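Local coordinates for capsular polysaccharide export system protein KpsC (Thermosulfurimonas dismutans, PDB 6MGB) that transfers Kdo sugars in beta-2,4 linkage, probably while building the glycolipid anchor of bacterial capsules, and binds CMP, at residues 97-105 against 168-176; 177-185 against 213-223. All blocks are in the same frame, centred on the assembly; numbering follows the deposited sequence. Where two conformers were deposited one is given.

Overall arrangement
Following the chain from the N terminus, interaction 1 opens in the loop between strand 90-94 and helix 107-114 and closes 63 residues later on the short helix 169-172. It joins a loop after a strand of the mixed sheet to a short helix after a strand of the parallel sheet, consistent with the halves of a GT-B fold meeting near bound CMP. Interaction 2 starts directly afterwards, where 177-185 leads into helix 180-191, and closes on 213-223, the loop before edge strand 224-226. The contacts therefore run in series, neither nested nor crossed, with centres about 21 Å apart. A salt bridge from Arg172 to Glu178 and packing of Val171 on Tyr213 connect them.

Interaction 1: residues 97-105 against 168-176; sequences GIYYDATRP and DMSVRLGLA
Tyr100 and Leu173 meet at the rim of the phenol ring, where Leu173 CD1 lies near the ring plane, 3.9 Å from Tyr100 CE1. With chi1 at 56°, Tyr100 CG sits between its backbone N and carbonyl carbon; the ring runs obliquely past the Met169 side chain, its CE1 3.7 Å from Met169 CB. Closer to the backbone, Tyr100 CB packs on Ser170 CB, also at 3.7 Å. The ring is backed over its centre by Ile98 CG2, and its hydroxyl bonds to Glu73.

Leu173 turns its other methyl to Asp101, CD2 lying 3.7 Å from OD1. That carboxylate is held by its own loop: OD1 accepts from Thr103 N, an Asx turn, and through its syn lone pair from Thr103 OG1, while Arg104 NE and NH2 grip OD2 from one face. The one direct hydrogen bond across the segments runs from Ala102 N to Leu173 O (2.9 Å, 156° at the hydrogen). A water donates to both Tyr100 O and Ser170 O.

With Asp101 satisfied inside its loop, apolar packing and backbone groups do the joining, consistent with a seam between the fold's halves; bound CMP lies about 5 Å from the Ser170 side chain.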
ATOM      1  N   GLY A  97      -2.687  14.584   0.140  1.00 21.56           N
ATOM      2  CA  GLY A  97      -1.409  14.163   0.676  1.00 31.49           C
ATOM      3  C   GLY A  97      -0.996  12.853   0.042  1.00 33.91           C
ATOM      4  O   GLY A  97      -0.949  12.750  -1.189  1.00 22.46           O
ATOM      5  N   ILE A  98      -0.695  11.842   0.856  1.00 22.43           N
ATOM      6  CA  ILE A  98      -0.510  10.487   0.353  1.00 21.40           C
ATOM      7  C   ILE A  98      -0.773   9.515   1.494  1.00 22.68           C
ATOM      8  O   ILE A  98      -0.531   9.821   2.663  1.00 22.37           O
ATOM      9  CB  ILE A  98       0.892  10.284  -0.271  1.00 22.14           C
ATOM     10  CG1 ILE A  98       0.939   8.988  -1.090  1.00 25.74           C
ATOM     11  CG2 ILE A  98       1.977  10.278   0.802  1.00 28.91           C
ATOM     12  CD1 ILE A  98      -0.055   8.939  -2.248  1.00 25.67           C
ATOM     13  N   TYR A  99      -1.269   8.327   1.138  1.00 24.37           N
ATOM     14  CA  TYR A  99      -1.891   7.454   2.130  1.00 21.33           C
ATOM     15  C   TYR A  99      -0.926   7.073   3.248  1.00 23.07           C
ATOM     16  O   TYR A  99      -1.340   6.940   4.405  1.00 21.73           O
ATOM     17  CB  TYR A  99      -2.442   6.195   1.457  1.00 25.81           C
ATOM     18  CG  TYR A  99      -1.398   5.325   0.788  1.00 27.44           C
ATOM     19  CD1 TYR A  99      -1.057   5.515  -0.542  1.00 23.86           C
ATOM     20  CD2 TYR A  99      -0.760   4.305   1.487  1.00 25.78           C
ATOM     21  CE1 TYR A  99      -0.106   4.721  -1.159  1.00 23.85           C
ATOM     22  CE2 TYR A  99       0.190   3.506   0.879  1.00 23.83           C
ATOM     23  CZ  TYR A  99       0.513   3.719  -0.444  1.00 29.19           C
ATOM     24  OH  TYR A  99       1.460   2.926  -1.053  1.00 27.63           O
ATOM     25  N   TYR A 100       0.352   6.874   2.931  1.00 23.91           N
ATOM     26  CA  TYR A 100       1.295   6.414   3.942  1.00 22.62           C
ATOM     27  C   TYR A 100       1.892   7.550   4.762  1.00 22.90           C
ATOM     28  O   TYR A 100       2.656   7.281   5.694  1.00 28.99           O
ATOM     29  CB  TYR A 100       2.423   5.588   3.303  1.00 22.96           C
ATOM     30  CG  TYR A 100       3.209   6.278   2.207  1.00 21.39           C
ATOM     31  CD1 TYR A 100       4.230   7.168   2.510  1.00 25.15           C
ATOM     32  CD2 TYR A 100       2.946   6.014   0.870  1.00 26.70           C
ATOM     33  CE1 TYR A 100       4.954   7.790   1.511  1.00 23.75           C
ATOM     34  CE2 TYR A 100       3.666   6.629  -0.135  1.00 27.10           C
ATOM     35  CZ  TYR A 100       4.669   7.515   0.190  1.00 27.04           C
ATOM     36  OH  TYR A 100       5.391   8.131  -0.808  1.00 28.47           O
ATOM     37  N   ASP A 101       1.554   8.800   4.458  1.00 23.12           N
ATOM     38  CA  ASP A 101       2.072   9.949   5.201  1.00 19.93           C
ATOM     39  C   ASP A 101       1.087  10.298   6.311  1.00 22.52           C
ATOM     40  O   ASP A 101       0.084  10.978   6.079  1.00 22.80           O
ATOM     41  CB  ASP A 101       2.306  11.132   4.267  1.00 25.10           C
ATOM     42  CG  ASP A 101       2.840  12.351   4.995  1.00 38.50           C
ATOM     43  OD1 ASP A 101       3.014  12.288   6.229  1.00 28.77           O
ATOM     44  OD2 ASP A 101       3.086  13.379   4.331  1.00 29.91           O
ATOM     45  N   ALA A 102       1.381   9.839   7.527  1.00 19.86           N
ATOM     46  CA  ALA A 102       0.525  10.085   8.681  1.00 23.75           C
ATOM     47  C   ALA A 102       0.728  11.463   9.305  1.00 26.10           C
ATOM     48  O   ALA A 102       0.015  11.798  10.259  1.00 24.36           O
ATOM     49  CB  ALA A 102       0.764   9.012   9.746  1.00 25.29           C
ATOM     50  N   THR A 103       1.670  12.262   8.805  1.00 29.07           N
ATOM     51  CA  THR A 103       1.920  13.585   9.369  1.00 34.18           C
ATOM     52  C   THR A 103       0.946  14.641   8.861  1.00 39.44           C
ATOM     53  O   THR A 103       0.867  15.722   9.454  1.00 27.49           O
ATOM     54  CB  THR A 103       3.352  14.037   9.057  1.00 25.76           C
ATOM     55  OG1 THR A 103       3.463  14.383   7.670  1.00 29.34           O
ATOM     56  CG2 THR A 103       4.357  12.934   9.388  1.00 30.71           C
ATOM     57  N   ARG A 104       0.214  14.358   7.789  1.00 28.16           N
ATOM     58  CA  ARG A 104      -0.768  15.279   7.230  1.00 26.08           C
ATOM     59  C   ARG A 104      -2.022  14.512   6.837  1.00 33.20           C
ATOM     60  O   ARG A 104      -2.006  13.275   6.785  1.00 26.81           O
ATOM     61  CB  ARG A 104      -0.223  15.993   5.992  1.00 31.35           C
ATOM     62  CG  ARG A 104       1.122  16.674   6.147  1.00 34.02           C
ATOM     63  CD  ARG A 104       1.639  17.064   4.772  1.00 32.67           C
ATOM     64  NE  ARG A 104       1.832  15.885   3.928  1.00 32.06           N
ATOM     65  CZ  ARG A 104       1.710  15.865   2.603  1.00 31.94           C
ATOM     66  NH1 ARG A 104       1.381  16.962   1.933  1.00 33.69           N
ATOM     67  NH2 ARG A 104       1.906  14.732   1.942  1.00 29.73           N
ATOM     68  N   PRO A 105      -3.121  15.201   6.544  1.00 26.88           N
ATOM     69  CA  PRO A 105      -4.260  14.522   5.922  1.00 25.69           C
ATOM     70  C   PRO A 105      -3.886  13.992   4.546  1.00 23.19           C
ATOM     71  O   PRO A 105      -2.988  14.507   3.876  1.00 25.41           O
ATOM     72  CB  PRO A 105      -5.326  15.621   5.828  1.00 32.62           C
ATOM     73  CG  PRO A 105      -4.921  16.648   6.822  1.00 43.45           C
ATOM     74  CD  PRO A 105      -3.426  16.603   6.876  1.00 29.99           C
ATOM     75  N   ASP A 168      11.942   2.616   2.628  1.00 30.03           N
ATOM     76  CA  ASP A 168      10.492   2.694   2.525  1.00 28.28           C
ATOM     77  C   ASP A 168       9.980   3.937   3.244  1.00 22.16           C
ATOM     78  O   ASP A 168      10.065   4.026   4.471  1.00 24.48           O
ATOM     79  CB  ASP A 168       9.868   1.424   3.111  1.00 28.44           C
ATOM     80  CG  ASP A 168       8.377   1.329   2.869  1.00 34.58           C
ATOM     81  OD1 ASP A 168       7.771   2.315   2.399  1.00 30.08           O
ATOM     82  OD2 ASP A 168       7.810   0.252   3.150  1.00 28.77           O
ATOM     83  N   MET A 169       9.451   4.903   2.485  1.00 25.23           N
ATOM     84  CA  MET A 169       8.989   6.152   3.082  1.00 25.17           C
ATOM     85  C   MET A 169       7.860   5.936   4.080  1.00 27.67           C
ATOM     86  O   MET A 169       7.659   6.780   4.959  1.00 28.89           O
ATOM     87  CB  MET A 169       8.522   7.126   1.995  1.00 29.82           C
ATOM     88  CG  MET A 169       9.615   7.603   1.045  1.00 29.09           C
ATOM     89  SD  MET A 169      10.925   8.570   1.834  1.00 28.04           S
ATOM     90  CE  MET A 169      10.011   9.889   2.629  1.00 33.62           C
ATOM     91  N   SER A 170       7.112   4.836   3.968  1.00 26.01           N
ATOM     92  CA  SER A 170       5.997   4.608   4.880  1.00 26.17           C
ATOM     93  C   SER A 170       6.455   4.365   6.313  1.00 29.30           C
ATOM     94  O   SER A 170       5.628   4.427   7.228  1.00 26.74           O
ATOM     95  CB  SER A 170       5.156   3.424   4.401  1.00 23.15           C
ATOM     96  OG  SER A 170       5.825   2.193   4.618  1.00 25.77           O
ATOM     97  N   VAL A 171       7.742   4.093   6.527  1.00 26.23           N
ATOM     98  CA  VAL A 171       8.248   3.896   7.883  1.00 19.55           C
ATOM     99  C   VAL A 171       8.336   5.231   8.613  1.00 24.38           C
ATOM    100  O   VAL A 171       7.641   5.461   9.609  1.00 25.30           O
ATOM    101  CB  VAL A 171       9.609   3.180   7.846  1.00 26.35           C
ATOM    102  CG1 VAL A 171      10.240   3.134   9.232  1.00 26.91           C
ATOM    103  CG2 VAL A 171       9.442   1.773   7.295  1.00 26.18           C
ATOM    104  N   ARG A 172       9.189   6.135   8.125  1.00 24.88           N
ATOM    105  CA  ARG A 172       9.390   7.398   8.831  1.00 25.67           C
ATOM    106  C   ARG A 172       8.176   8.308   8.705  1.00 27.44           C
ATOM    107  O   ARG A 172       7.830   9.018   9.655  1.00 24.56           O
ATOM    108  CB  ARG A 172      10.655   8.092   8.329  1.00 24.36           C
ATOM    109  CG  ARG A 172      11.924   7.496   8.922  1.00 27.76           C
ATOM    110  CD  ARG A 172      13.159   8.327   8.627  1.00 32.73           C
ATOM    111  NE  ARG A 172      14.324   7.834   9.366  1.00 28.32           N
ATOM    112  CZ  ARG A 172      14.776   8.341  10.512  1.00 34.36           C
ATOM    113  NH1 ARG A 172      14.185   9.384  11.081  1.00 30.93           N
ATOM    114  NH2 ARG A 172      15.840   7.803  11.094  1.00 33.07           N
ATOM    115  N   LEU A 173       7.505   8.301   7.553  1.00 22.02           N
ATOM    116  CA  LEU A 173       6.253   9.039   7.465  1.00 24.84           C
ATOM    117  C   LEU A 173       5.113   8.331   8.185  1.00 24.97           C
ATOM    118  O   LEU A 173       4.048   8.932   8.361  1.00 26.25           O
ATOM    119  CB  LEU A 173       5.884   9.295   6.002  1.00 24.22           C
ATOM    120  CG  LEU A 173       6.745  10.335   5.280  1.00 26.00           C
ATOM    121  CD1 LEU A 173       6.297  10.548   3.840  1.00 25.14           C
ATOM    122  CD2 LEU A 173       6.703  11.659   6.025  1.00 52.22           C
ATOM    123  N   GLY A 174       5.313   7.086   8.612  1.00 28.23           N
ATOM    124  CA  GLY A 174       4.384   6.426   9.506  1.00 23.15           C
ATOM    125  C   GLY A 174       4.802   6.561  10.959  1.00 23.97           C
ATOM    126  O   GLY A 174       4.392   5.765  11.808  1.00 27.13           O
ATOM    127  N   LEU A 175       5.632   7.564  11.251  1.00 23.31           N
ATOM    128  CA  LEU A 175       6.009   7.941  12.612  1.00 28.25           C
ATOM    129  C   LEU A 175       6.984   6.961  13.257  1.00 29.93           C
ATOM    130  O   LEU A 175       7.180   6.996  14.477  1.00 29.84           O
ATOM    131  CB  LEU A 175       4.769   8.098  13.500  1.00 30.39           C
ATOM    132  CG  LEU A 175       3.624   8.912  12.887  1.00 30.26           C
ATOM    133  CD1 LEU A 175       2.514   9.128  13.904  1.00 43.38           C
ATOM    134  CD2 LEU A 175       4.115  10.244  12.334  1.00 32.98           C
ATOM    135  N   ALA A 176       7.619   6.100  12.470  1.00 25.76           N
ATOM    136  CA  ALA A 176       8.583   5.128  12.965  1.00 27.39           C
ATOM    137  C   ALA A 176       9.973   5.459  12.424  1.00 28.99           C
ATOM    138  O   ALA A 176      10.182   6.489  11.778  1.00 28.24           O
ATOM    139  CB  ALA A 176       8.130   3.721  12.572  1.00 26.63           C
TER
HETATM  140  O   HOH W   1       2.918   4.778   6.705  1.00 22.24           O

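Interaction 2: residues 177-185 against 213-223; sequences DEDTFREMY and YLARMKLHRSV
Phe181 and Tyr213 both place CG beside the backbone N and anti to the carbonyl carbon (chi1 -74° and -62°); these first torsions send both rings into the space between the segments, and the second torsions turn them face to face. The result is an offset stack with centroids 4.1 Å apart and planes only 5° from parallel. Phe181 CE1 lies over the centre of the Tyr213 ring, and Tyr213 CB adds a CH-pi contact over the Phe181 face, 3.8 Å from the centroid. At the edge of the Tyr213 ring, in its plane, Glu178 CG approaches CE1 to 3.9 Å; a water links Tyr213 OH to Glu178 OE2, whose carboxylate is also paired with Arg172.

Tyr185 takes a different first torsion, CG anti to the backbone N, and its ring reaches 219-223. Leu219 CD2 stands almost exactly on the normal of that ring, 3.9 Å from the centroid, a CH-pi contact. Val223 CG2 instead meets the ring edge, 3.7 Å from Tyr185 CE1. Between these two aromatic sites, Leu214 CD2 reaches Phe181 O at 3.6 Å. No direct hydrogen bond crosses the segments, so side-chain packing carries the contact.

A capping box of Asp177 and Thr180, one of its bonds weak, lies at the N-terminal end of helix 180-191, which the loop 213-223 flanks. Leu214 and Val223 also touch strand 196-200, Phe181 and Tyr213 both rest on Val171 of helix 169-172, and CMP-binding Asp163 accepts hydrogen bonds from Leu214 N and Ala215 N.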
ATOM      1  N   ASP A 177      10.939   4.589  12.705  1.00 28.34           N
ATOM      2  CA  ASP A 177      12.263   4.718  12.108  1.00 27.23           C
ATOM      3  C   ASP A 177      12.888   3.330  12.007  1.00 27.29           C
ATOM      4  O   ASP A 177      12.224   2.312  12.223  1.00 23.99           O
ATOM      5  CB  ASP A 177      13.135   5.708  12.898  1.00 26.57           C
ATOM      6  CG  ASP A 177      13.453   5.238  14.313  1.00 34.23           C
ATOM      7  OD1 ASP A 177      13.349   4.028  14.603  1.00 31.54           O
ATOM      8  OD2 ASP A 177      13.816   6.097  15.145  1.00 41.54           O
ATOM      9  N   GLU A 178      14.180   3.295  11.680  1.00 29.92           N
ATOM     10  CA  GLU A 178      14.849   2.025  11.428  1.00 25.58           C
ATOM     11  C   GLU A 178      14.877   1.158  12.680  1.00 27.18           C
ATOM     12  O   GLU A 178      14.751  -0.070  12.599  1.00 30.11           O
ATOM     13  CB  GLU A 178      16.272   2.271  10.920  1.00 30.89           C
ATOM     14  CG  GLU A 178      16.359   3.003   9.578  1.00 37.57           C
ATOM     15  CD  GLU A 178      16.012   4.479   9.674  1.00 38.08           C
ATOM     16  OE1 GLU A 178      16.344   5.105  10.701  1.00 34.54           O
ATOM     17  OE2 GLU A 178      15.400   5.014   8.725  1.00 38.12           O
ATOM     18  N   ASP A 179      15.036   1.777  13.849  1.00 26.17           N
ATOM     19  CA  ASP A 179      15.141   1.030  15.096  1.00 32.58           C
ATOM     20  C   ASP A 179      13.798   0.500  15.582  1.00 27.52           C
ATOM     21  O   ASP A 179      13.775  -0.362  16.467  1.00 29.25           O
ATOM     22  CB  ASP A 179      15.782   1.912  16.172  1.00 36.10           C
ATOM     23  CG  ASP A 179      16.501   1.106  17.238  1.00 54.82           C
ATOM     24  OD1 ASP A 179      16.201   1.294  18.435  1.00 50.99           O
ATOM     25  OD2 ASP A 179      17.358   0.270  16.878  1.00 59.79           O
ATOM     26  N   THR A 180      12.685   0.987  15.027  1.00 29.00           N
ATOM     27  CA  THR A 180      11.378   0.434  15.369  1.00 23.15           C
ATOM     28  C   THR A 180      11.295  -1.051  15.039  1.00 27.05           C
ATOM     29  O   THR A 180      10.599  -1.803  15.731  1.00 28.94           O
ATOM     30  CB  THR A 180      10.280   1.202  14.630  1.00 23.62           C
ATOM     31  OG1 THR A 180      10.447   2.607  14.857  1.00 25.73           O
ATOM     32  CG2 THR A 180       8.899   0.769  15.107  1.00 30.91           C
ATOM     33  N   PHE A 181      11.994  -1.493  13.993  1.00 29.75           N
ATOM     34  CA  PHE A 181      11.964  -2.907  13.631  1.00 27.36           C
ATOM     35  C   PHE A 181      12.627  -3.763  14.705  1.00 28.16           C
ATOM     36  O   PHE A 181      12.171  -4.877  14.989  1.00 29.31           O
ATOM     37  CB  PHE A 181      12.633  -3.105  12.273  1.00 26.20           C
ATOM     38  CG  PHE A 181      11.797  -2.634  11.122  1.00 33.23           C
ATOM     39  CD1 PHE A 181      11.854  -1.317  10.698  1.00 24.75           C
ATOM     40  CD2 PHE A 181      10.939  -3.506  10.474  1.00 25.52           C
ATOM     41  CE1 PHE A 181      11.077  -0.880   9.642  1.00 30.18           C
ATOM     42  CE2 PHE A 181      10.159  -3.076   9.418  1.00 29.38           C
ATOM     43  CZ  PHE A 181      10.228  -1.763   9.003  1.00 27.79           C
ATOM     44  N   ARG A 182      13.706  -3.264  15.312  0.57 23.75           N
ATOM     45  CA  ARG A 182      14.328  -3.990  16.416  0.57 29.73           C
ATOM     46  C   ARG A 182      13.406  -4.038  17.627  0.57 31.99           C
ATOM     47  O   ARG A 182      13.279  -5.082  18.277  0.57 27.45           O
ATOM     48  CB  ARG A 182      15.667  -3.351  16.787  0.57 31.71           C
ATOM     49  CG  ARG A 182      16.417  -4.090  17.884  0.57 38.69           C
ATOM     50  CD  ARG A 182      17.845  -3.587  18.023  0.57 43.14           C
ATOM     51  NE  ARG A 182      17.908  -2.177  18.405  0.57 37.72           N
ATOM     52  CZ  ARG A 182      17.889  -1.736  19.659  0.57 28.95           C
ATOM     53  NH1 ARG A 182      17.802  -2.587  20.674  0.57 41.84           N
ATOM     54  NH2 ARG A 182      17.953  -0.435  19.901  0.57 31.31           N
ATOM     55  N   GLU A 183      12.751  -2.918  17.946  1.00 32.17           N
ATOM     56  CA  GLU A 183      11.785  -2.918  19.040  1.00 34.20           C
ATOM     57  C   GLU A 183      10.650  -3.895  18.765  1.00 33.88           C
ATOM     58  O   GLU A 183      10.211  -4.621  19.664  1.00 30.63           O
ATOM     59  CB  GLU A 183      11.239  -1.505  19.247  1.00 43.49           C
ATOM     60  CG  GLU A 183      10.305  -1.363  20.439  1.00 56.91           C
ATOM     61  CD  GLU A 183       9.764   0.046  20.589  1.00 58.69           C
ATOM     62  OE1 GLU A 183       9.769   0.799  19.592  1.00 54.39           O
ATOM     63  OE2 GLU A 183       9.335   0.402  21.706  1.00 69.52           O
ATOM     64  N   MET A 184      10.161  -3.926  17.523  1.00 28.12           N
ATOM     65  CA  MET A 184       9.091  -4.851  17.168  1.00 30.67           C
ATOM     66  C   MET A 184       9.508  -6.293  17.413  1.00 30.91           C
ATOM     67  O   MET A 184       8.718  -7.102  17.915  1.00 30.27           O
ATOM     68  CB  MET A 184       8.699  -4.656  15.704  1.00 27.82           C
ATOM     69  CG  MET A 184       7.555  -5.539  15.243  1.00 27.31           C
ATOM     70  SD  MET A 184       7.072  -5.209  13.538  1.00 32.54           S
ATOM     71  CE  MET A 184       8.444  -5.937  12.653  1.00 29.69           C
ATOM     72  N   TYR A 185      10.748  -6.636  17.061  1.00 28.23           N
ATOM     73  CA  TYR A 185      11.221  -8.002  17.243  1.00 26.53           C
ATOM     74  C   TYR A 185      11.215  -8.391  18.714  1.00 25.63           C
ATOM     75  O   TYR A 185      10.617  -9.403  19.100  1.00 27.04           O
ATOM     76  CB  TYR A 185      12.622  -8.146  16.654  1.00 28.22           C
ATOM     77  CG  TYR A 185      13.306  -9.431  17.040  1.00 24.65           C
ATOM     78  CD1 TYR A 185      12.928 -10.637  16.468  1.00 34.30           C
ATOM     79  CD2 TYR A 185      14.329  -9.442  17.978  1.00 31.26           C
ATOM     80  CE1 TYR A 185      13.550 -11.818  16.817  1.00 36.64           C
ATOM     81  CE2 TYR A 185      14.959 -10.619  18.335  1.00 39.79           C
ATOM     82  CZ  TYR A 185      14.564 -11.804  17.751  1.00 46.18           C
ATOM     83  OH  TYR A 185      15.184 -12.981  18.100  1.00 48.42           O
ATOM     84  N   TYR A 213      15.211  -4.475   6.674  1.00 25.64           N
ATOM     85  CA  TYR A 213      15.504  -4.091   8.050  1.00 23.85           C
ATOM     86  C   TYR A 213      15.827  -5.318   8.895  1.00 26.43           C
ATOM     87  O   TYR A 213      16.948  -5.468   9.393  1.00 32.28           O
ATOM     88  CB  TYR A 213      14.321  -3.324   8.648  1.00 29.88           C
ATOM     89  CG  TYR A 213      13.990  -2.028   7.941  1.00 29.00           C
ATOM     90  CD1 TYR A 213      14.642  -0.846   8.273  1.00 36.48           C
ATOM     91  CD2 TYR A 213      13.011  -1.980   6.956  1.00 28.22           C
ATOM     92  CE1 TYR A 213      14.336   0.345   7.635  1.00 33.80           C
ATOM     93  CE2 TYR A 213      12.699  -0.795   6.313  1.00 26.29           C
ATOM     94  CZ  TYR A 213      13.362   0.363   6.656  1.00 27.57           C
ATOM     95  OH  TYR A 213      13.049   1.542   6.018  1.00 27.95           O
ATOM     96  N   LEU A 214      14.851  -6.214   9.062  1.00 26.49           N
ATOM     97  CA  LEU A 214      15.077  -7.425   9.843  1.00 25.78           C
ATOM     98  C   LEU A 214      15.993  -8.398   9.114  1.00 28.28           C
ATOM     99  O   LEU A 214      16.711  -9.171   9.758  1.00 32.69           O
ATOM    100  CB  LEU A 214      13.742  -8.097  10.162  1.00 26.42           C
ATOM    101  CG  LEU A 214      12.771  -7.293  11.029  1.00 28.59           C
ATOM    102  CD1 LEU A 214      11.402  -7.950  11.041  1.00 27.89           C
ATOM    103  CD2 LEU A 214      13.311  -7.154  12.444  1.00 35.89           C
ATOM    104  N   ALA A 215      15.990  -8.371   7.780  1.00 25.50           N
ATOM    105  CA  ALA A 215      16.791  -9.320   7.016  1.00 32.37           C
ATOM    106  C   ALA A 215      18.283  -9.119   7.252  1.00 34.67           C
ATOM    107  O   ALA A 215      19.061 -10.071   7.115  1.00 33.63           O
ATOM    108  CB  ALA A 215      16.467  -9.194   5.527  1.00 28.62           C
ATOM    109  N   ARG A 216      18.701  -7.903   7.607  1.00 39.47           N
ATOM    110  CA  ARG A 216      20.107  -7.606   7.857  1.00 49.15           C
ATOM    111  C   ARG A 216      20.523  -7.838   9.303  1.00 50.94           C
ATOM    112  O   ARG A 216      21.723  -7.840   9.591  1.00 48.99           O
ATOM    113  CB  ARG A 216      20.422  -6.153   7.491  1.00 53.13           C
ATOM    114  CG  ARG A 216      20.036  -5.774   6.077  1.00 65.05           C
ATOM    115  CD  ARG A 216      20.882  -6.438   5.012  1.00 73.55           C
ATOM    116  NE  ARG A 216      22.268  -5.976   4.994  1.00 72.30           N
ATOM    117  CZ  ARG A 216      23.125  -6.254   4.020  1.00 78.65           C
ATOM    118  NH1 ARG A 216      22.718  -6.984   2.997  1.00 76.91           N
ATOM    119  NH2 ARG A 216      24.380  -5.816   4.067  1.00 78.91           N
ATOM    120  N   MET A 217      19.573  -8.022  10.213  1.00 48.10           N
ATOM    121  CA  MET A 217      19.902  -8.220  11.615  0.51 54.03           C
ATOM    122  C   MET A 217      20.382  -9.646  11.862  1.00 50.69           C
ATOM    123  O   MET A 217      20.069 -10.578  11.115  1.00 47.53           O
ATOM    124  CB  MET A 217      18.690  -7.938  12.502  0.51 52.87           C
ATOM    125  CG  MET A 217      18.153  -6.526  12.414  0.51 56.26           C
ATOM    126  SD  MET A 217      16.785  -6.282  13.562  0.51 51.99           S
ATOM    127  CE  MET A 217      16.210  -4.664  13.063  0.51 49.18           C
ATOM    128  N   LYS A 218      21.155  -9.806  12.934  1.00 55.50           N
ATOM    129  CA  LYS A 218      21.567 -11.117  13.426  1.00 53.95           C
ATOM    130  C   LYS A 218      20.616 -11.474  14.562  1.00 54.96           C
ATOM    131  O   LYS A 218      20.769 -10.993  15.688  1.00 71.00           O
ATOM    132  CB  LYS A 218      23.018 -11.110  13.895  1.00 66.98           C
ATOM    133  CG  LYS A 218      24.043 -11.032  12.781  1.00 69.52           C
ATOM    134  CD  LYS A 218      25.454 -11.093  13.344  1.00 83.69           C
ATOM    135  CE  LYS A 218      26.504 -10.977  12.252  1.00 81.53           C
ATOM    136  NZ  LYS A 218      27.883 -10.977  12.813  1.00 83.26           N
ATOM    137  N   LEU A 219      19.628 -12.305  14.260  1.00 43.95           N
ATOM    138  CA  LEU A 219      18.614 -12.696  15.225  1.00 44.19           C
ATOM    139  C   LEU A 219      18.970 -14.042  15.846  1.00 41.84           C
ATOM    140  O   LEU A 219      19.838 -14.771  15.365  1.00 43.45           O
ATOM    141  CB  LEU A 219      17.239 -12.761  14.555  1.00 42.26           C
ATOM    142  CG  LEU A 219      16.839 -11.517  13.757  1.00 41.71           C
ATOM    143  CD1 LEU A 219      15.531 -11.757  13.021  1.00 40.96           C
ATOM    144  CD2 LEU A 219      16.730 -10.299  14.661  1.00 42.25           C
ATOM    145  N   HIS A 220      18.280 -14.363  16.940  1.00 44.96           N
ATOM    146  CA  HIS A 220      18.472 -15.650  17.593  1.00 47.19           C
ATOM    147  C   HIS A 220      18.285 -16.776  16.584  1.00 48.47           C
ATOM    148  O   HIS A 220      17.423 -16.704  15.704  1.00 41.31           O
ATOM    149  CB  HIS A 220      17.485 -15.801  18.755  1.00 48.58           C
ATOM    150  CG  HIS A 220      17.823 -16.915  19.697  1.00 62.84           C
ATOM    151  ND1 HIS A 220      17.545 -18.236  19.418  1.00 52.58           N
ATOM    152  CD2 HIS A 220      18.406 -16.904  20.919  1.00 56.73           C
ATOM    153  CE1 HIS A 220      17.947 -18.992  20.424  1.00 62.05           C
ATOM    154  NE2 HIS A 220      18.474 -18.208  21.347  1.00 64.52           N
ATOM    155  N   ARG A 221      19.108 -17.819  16.711  1.00 48.59           N
ATOM    156  CA  ARG A 221      19.093 -18.901  15.732  1.00 50.10           C
ATOM    157  C   ARG A 221      17.741 -19.597  15.650  1.00 42.68           C
ATOM    158  O   ARG A 221      17.425 -20.189  14.613  1.00 40.84           O
ATOM    159  CB  ARG A 221      20.182 -19.925  16.064  1.00 57.56           C
ATOM    160  CG  ARG A 221      21.602 -19.472  15.737  1.00 70.93           C
ATOM    161  CD  ARG A 221      21.758 -19.129  14.263  1.00 74.90           C
ATOM    162  NE  ARG A 221      23.157 -19.016  13.858  1.00 78.95           N
ATOM    163  CZ  ARG A 221      23.556 -18.600  12.660  1.00 81.27           C
ATOM    164  NH1 ARG A 221      22.663 -18.250  11.742  1.00 81.02           N
ATOM    165  NH2 ARG A 221      24.849 -18.530  12.376  1.00 80.49           N
ATOM    166  N   SER A 222      16.937 -19.542  16.714  1.00 37.89           N
ATOM    167  CA  SER A 222      15.625 -20.176  16.691  1.00 34.57           C
ATOM    168  C   SER A 222      14.631 -19.409  15.832  1.00 36.34           C
ATOM    169  O   SER A 222      13.598 -19.970  15.454  1.00 38.45           O
ATOM    170  CB  SER A 222      15.080 -20.311  18.113  1.00 37.72           C
ATOM    171  OG  SER A 222      14.662 -19.056  18.623  1.00 42.76           O
ATOM    172  N   VAL A 223      14.917 -18.146  15.518  1.00 34.28           N
ATOM    173  CA  VAL A 223      14.030 -17.366  14.666  1.00 41.85           C
ATOM    174  C   VAL A 223      14.173 -17.848  13.230  1.00 30.57           C
ATOM    175  O   VAL A 223      15.288 -17.995  12.713  1.00 30.61           O
ATOM    176  CB  VAL A 223      14.340 -15.867  14.791  1.00 37.72           C
ATOM    177  CG1 VAL A 223      13.455 -15.054  13.853  1.00 34.49           C
ATOM    178  CG2 VAL A 223      14.150 -15.406  16.235  1.00 42.14           C
TER
HETATM  179  O   HOH W   2      13.481   3.973   6.992  1.00 29.98           O